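PDB 3OG9: protein yahD a copper inducible hydrolase, which is a copper-inducible alpha/beta hydrolase that probably hydrolyses ester-like bonds and binds D-malate in its active-site pocket. Local coordinates for the D-malate site. Coordinates in Å, arbitrary orientation; residue numbers count along the deposited sequence, not the author numbering.

The D-malate site. Residues 25, 59, 61, 63, 74, 110-111, 114, 136, 138, 162, 191. With MLT (D-malate), chain B.
Ser110 sits at a strained backbone turn (phi/psi 55°/-120°), the nucleophile elbow of alpha/beta hydrolases, between strand 105-109 and helix 111-121, whose amino end faces the D-malate and probably favours its negative charge. The ligand fills the active-site pocket; it may come from crystallisation, and the structure alone does not show it to be a substrate. The small serine, the family's nucleophile, swings OG anti to its own N (chi1 -160°), so that the hydroxyl meets carboxylate oxygen O4 at 2.6 Å, a hydrogen bond. His191, the catalytic histidine, can donate an imidazole N-H from NE2 to the same O4 in a weak bond, with Ile162 CD1 packed over one face of its ring. Thr25's short hydroxyl, OG1, donates to the other oxygen, O5, at 2.7 Å. In the second carboxylate each oxygen accepts from a pair of donors. Arg59, bent at chi3, meets O1 end-on and in plane, NH1 and NH2 each 2.8 Å away, its positive guanidinium probably offsetting the carboxylate charge. Its NE and NH2 also grip Phe61 O side-on, fixing the guanidinium's rotation, while Leu63 CG lies over its centre and Asn111 CG toward the rim of the opposite face. Asn111 and Asn114, neutral donors, point ND2 at O2, almost in their amide planes; Met136 N holds Asn114 OD1, orienting that amide. Apolar Phe74 and Met136 pack against malate C2 from neighbouring directions. Phe74 CE1 lies 3.8 Å from C2. Met136 SD approaches C2 to 3.9 Å.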
loop_
_atom_site.group_PDB
_atom_site.type_symbol
_atom_site.label_atom_id
_atom_site.label_comp_id
_atom_site.label_asym_id
_atom_site.label_seq_id
_atom_site.Cartn_x
_atom_site.Cartn_y
_atom_site.Cartn_z
ATOM N N THR A 25 -6.704 -8.647 -0.731
ATOM C CA THR A 25 -8.080 -9.121 -0.662
ATOM C C THR A 25 -8.104 -10.436 0.067
ATOM O O THR A 25 -7.338 -11.355 -0.248
ATOM C CB THR A 25 -8.671 -9.300 -2.076
ATOM O OG1 THR A 25 -8.695 -8.035 -2.743
ATOM C CG2 THR A 25 -10.109 -9.833 -2.015
ATOM N N ARG A 59 -11.637 -6.463 2.416
ATOM C CA ARG A 59 -11.126 -5.562 1.354
ATOM C C ARG A 59 -11.160 -4.125 1.855
ATOM O O ARG A 59 -11.878 -3.816 2.811
ATOM C CB ARG A 59 -12.011 -5.620 0.091
ATOM C CG ARG A 59 -11.818 -6.817 -0.829
ATOM C CD ARG A 59 -12.721 -6.684 -2.069
ATOM N NE ARG A 59 -12.497 -5.385 -2.681
ATOM C CZ ARG A 59 -11.531 -5.120 -3.562
ATOM N NH1 ARG A 59 -10.720 -6.076 -3.984
ATOM N NH2 ARG A 59 -11.376 -3.888 -4.020
ATOM N N PHE A 61 -12.077 -1.474 -0.251
ATOM C CA PHE A 61 -13.132 -0.727 -0.974
ATOM C C PHE A 61 -13.892 -1.703 -1.856
ATOM O O PHE A 61 -13.434 -2.818 -2.095
ATOM C CB PHE A 61 -12.543 0.470 -1.789
ATOM C CG PHE A 61 -11.684 0.044 -2.933
ATOM C CD1 PHE A 61 -12.254 -0.257 -4.175
ATOM C CD2 PHE A 61 -10.323 -0.140 -2.757
ATOM C CE1 PHE A 61 -11.477 -0.704 -5.240
ATOM C CE2 PHE A 61 -9.521 -0.597 -3.836
ATOM C CZ PHE A 61 -10.109 -0.863 -5.091
ATOM N N LEU A 63 -15.993 -3.579 -4.979
ATOM C CA LEU A 63 -15.944 -3.877 -6.395
ATOM C C LEU A 63 -17.341 -3.672 -6.953
ATOM O O LEU A 63 -18.301 -3.510 -6.173
ATOM C CB LEU A 63 -15.535 -5.340 -6.636
ATOM C CG LEU A 63 -14.074 -5.636 -6.211
ATOM C CD1 LEU A 63 -13.734 -7.103 -6.407
ATOM C CD2 LEU A 63 -13.058 -4.719 -6.948
ATOM N N PHE A 74 -13.722 -1.215 -10.151
ATOM C CA PHE A 74 -13.389 -0.535 -8.887
ATOM C C PHE A 74 -14.442 0.531 -8.617
ATOM O O PHE A 74 -14.641 1.448 -9.437
ATOM C CB PHE A 74 -11.979 0.063 -8.943
ATOM C CG PHE A 74 -10.897 -0.928 -9.323
ATOM C CD1 PHE A 74 -10.934 -2.244 -8.862
ATOM C CD2 PHE A 74 -9.776 -0.508 -10.059
ATOM C CE1 PHE A 74 -9.907 -3.156 -9.204
ATOM C CE2 PHE A 74 -8.753 -1.408 -10.404
ATOM C CZ PHE A 74 -8.814 -2.736 -9.984
ATOM N N SER A 110 -1.109 -6.010 -2.897
ATOM C CA SER A 110 -2.327 -6.074 -3.746
ATOM C C SER A 110 -3.374 -5.013 -3.355
ATOM O O SER A 110 -3.070 -3.822 -3.356
ATOM C CB SER A 110 -2.882 -7.501 -3.692
ATOM O OG SER A 110 -3.737 -7.764 -4.802
ATOM N N ASN A 111 -4.587 -5.416 -2.960
ATOM C CA ASN A 111 -5.593 -4.416 -2.507
ATOM C C ASN A 111 -5.038 -3.313 -1.571
ATOM O O ASN A 111 -5.210 -2.108 -1.837
ATOM C CB ASN A 111 -6.797 -5.136 -1.872
ATOM C CG ASN A 111 -8.001 -4.229 -1.661
ATOM O OD1 ASN A 111 -8.628 -4.268 -0.608
ATOM N ND2 ASN A 111 -8.375 -3.463 -2.688
ATOM N N ASN A 114 -2.629 -0.915 -3.370
ATOM C CA ASN A 114 -3.387 -0.049 -4.276
ATOM C C ASN A 114 -3.970 1.149 -3.575
ATOM O O ASN A 114 -3.941 2.278 -4.109
ATOM C CB ASN A 114 -4.507 -0.887 -4.950
ATOM C CG ASN A 114 -3.938 -1.935 -5.866
ATOM O OD1 ASN A 114 -2.777 -1.824 -6.241
ATOM N ND2 ASN A 114 -4.740 -2.948 -6.253
ATOM N N MET A 136 -1.219 -1.543 -8.489
ATOM C CA MET A 136 -1.711 -1.111 -9.775
ATOM C C MET A 136 -2.358 0.243 -9.659
ATOM O O MET A 136 -2.621 0.714 -8.556
ATOM C CB MET A 136 -2.743 -2.119 -10.289
ATOM C CG MET A 136 -4.077 -2.141 -9.492
ATOM S SD MET A 136 -5.013 -3.634 -9.874
ATOM C CE MET A 136 -5.110 -3.488 -11.621
ATOM N N LEU A 138 -5.614 2.407 -9.716
ATOM C CA LEU A 138 -7.062 2.243 -9.515
ATOM C C LEU A 138 -7.932 3.208 -10.366
ATOM O O LEU A 138 -9.043 2.860 -10.765
ATOM C CB LEU A 138 -7.385 2.457 -8.029
ATOM C CG LEU A 138 -6.750 1.411 -7.117
ATOM C CD1 LEU A 138 -7.208 1.674 -5.723
ATOM C CD2 LEU A 138 -7.146 -0.018 -7.594
ATOM N N ILE A 162 -3.762 -10.242 -12.992
ATOM C CA ILE A 162 -4.553 -9.212 -12.338
ATOM C C ILE A 162 -4.100 -7.800 -12.688
ATOM O O ILE A 162 -4.928 -6.878 -12.751
ATOM C CB ILE A 162 -4.644 -9.473 -10.794
ATOM C CG1 ILE A 162 -5.324 -10.830 -10.587
ATOM C CG2 ILE A 162 -5.400 -8.333 -10.069
ATOM C CD1 ILE A 162 -5.242 -11.397 -9.228
ATOM N N HIS A 191 0.518 -12.841 -9.495
ATOM C CA HIS A 191 0.069 -11.943 -8.408
ATOM C C HIS A 191 0.586 -12.340 -7.028
ATOM O O HIS A 191 0.455 -11.564 -6.042
ATOM C CB HIS A 191 -1.473 -11.880 -8.370
ATOM C CG HIS A 191 -2.030 -10.610 -7.787
ATOM N ND1 HIS A 191 -1.785 -9.370 -8.328
ATOM C CD2 HIS A 191 -2.870 -10.404 -6.742
ATOM C CE1 HIS A 191 -2.413 -8.448 -7.618
ATOM N NE2 HIS A 191 -3.079 -9.051 -6.648
HETATM C C1 MLT B . -8.008 -4.340 -5.990
HETATM O O1 MLT B . -9.224 -4.495 -5.697
HETATM O O2 MLT B . -7.293 -3.542 -5.337
HETATM C C2 MLT B . -7.403 -5.097 -7.152
HETATM O O3 MLT B . -8.369 -5.880 -7.830
HETATM C C3 MLT B . -6.221 -5.960 -6.709
HETATM C C4 MLT B . -6.615 -7.104 -5.805
HETATM O O4 MLT B . -5.989 -8.177 -5.937
HETATM O O5 MLT B . -7.512 -7.036 -4.924
#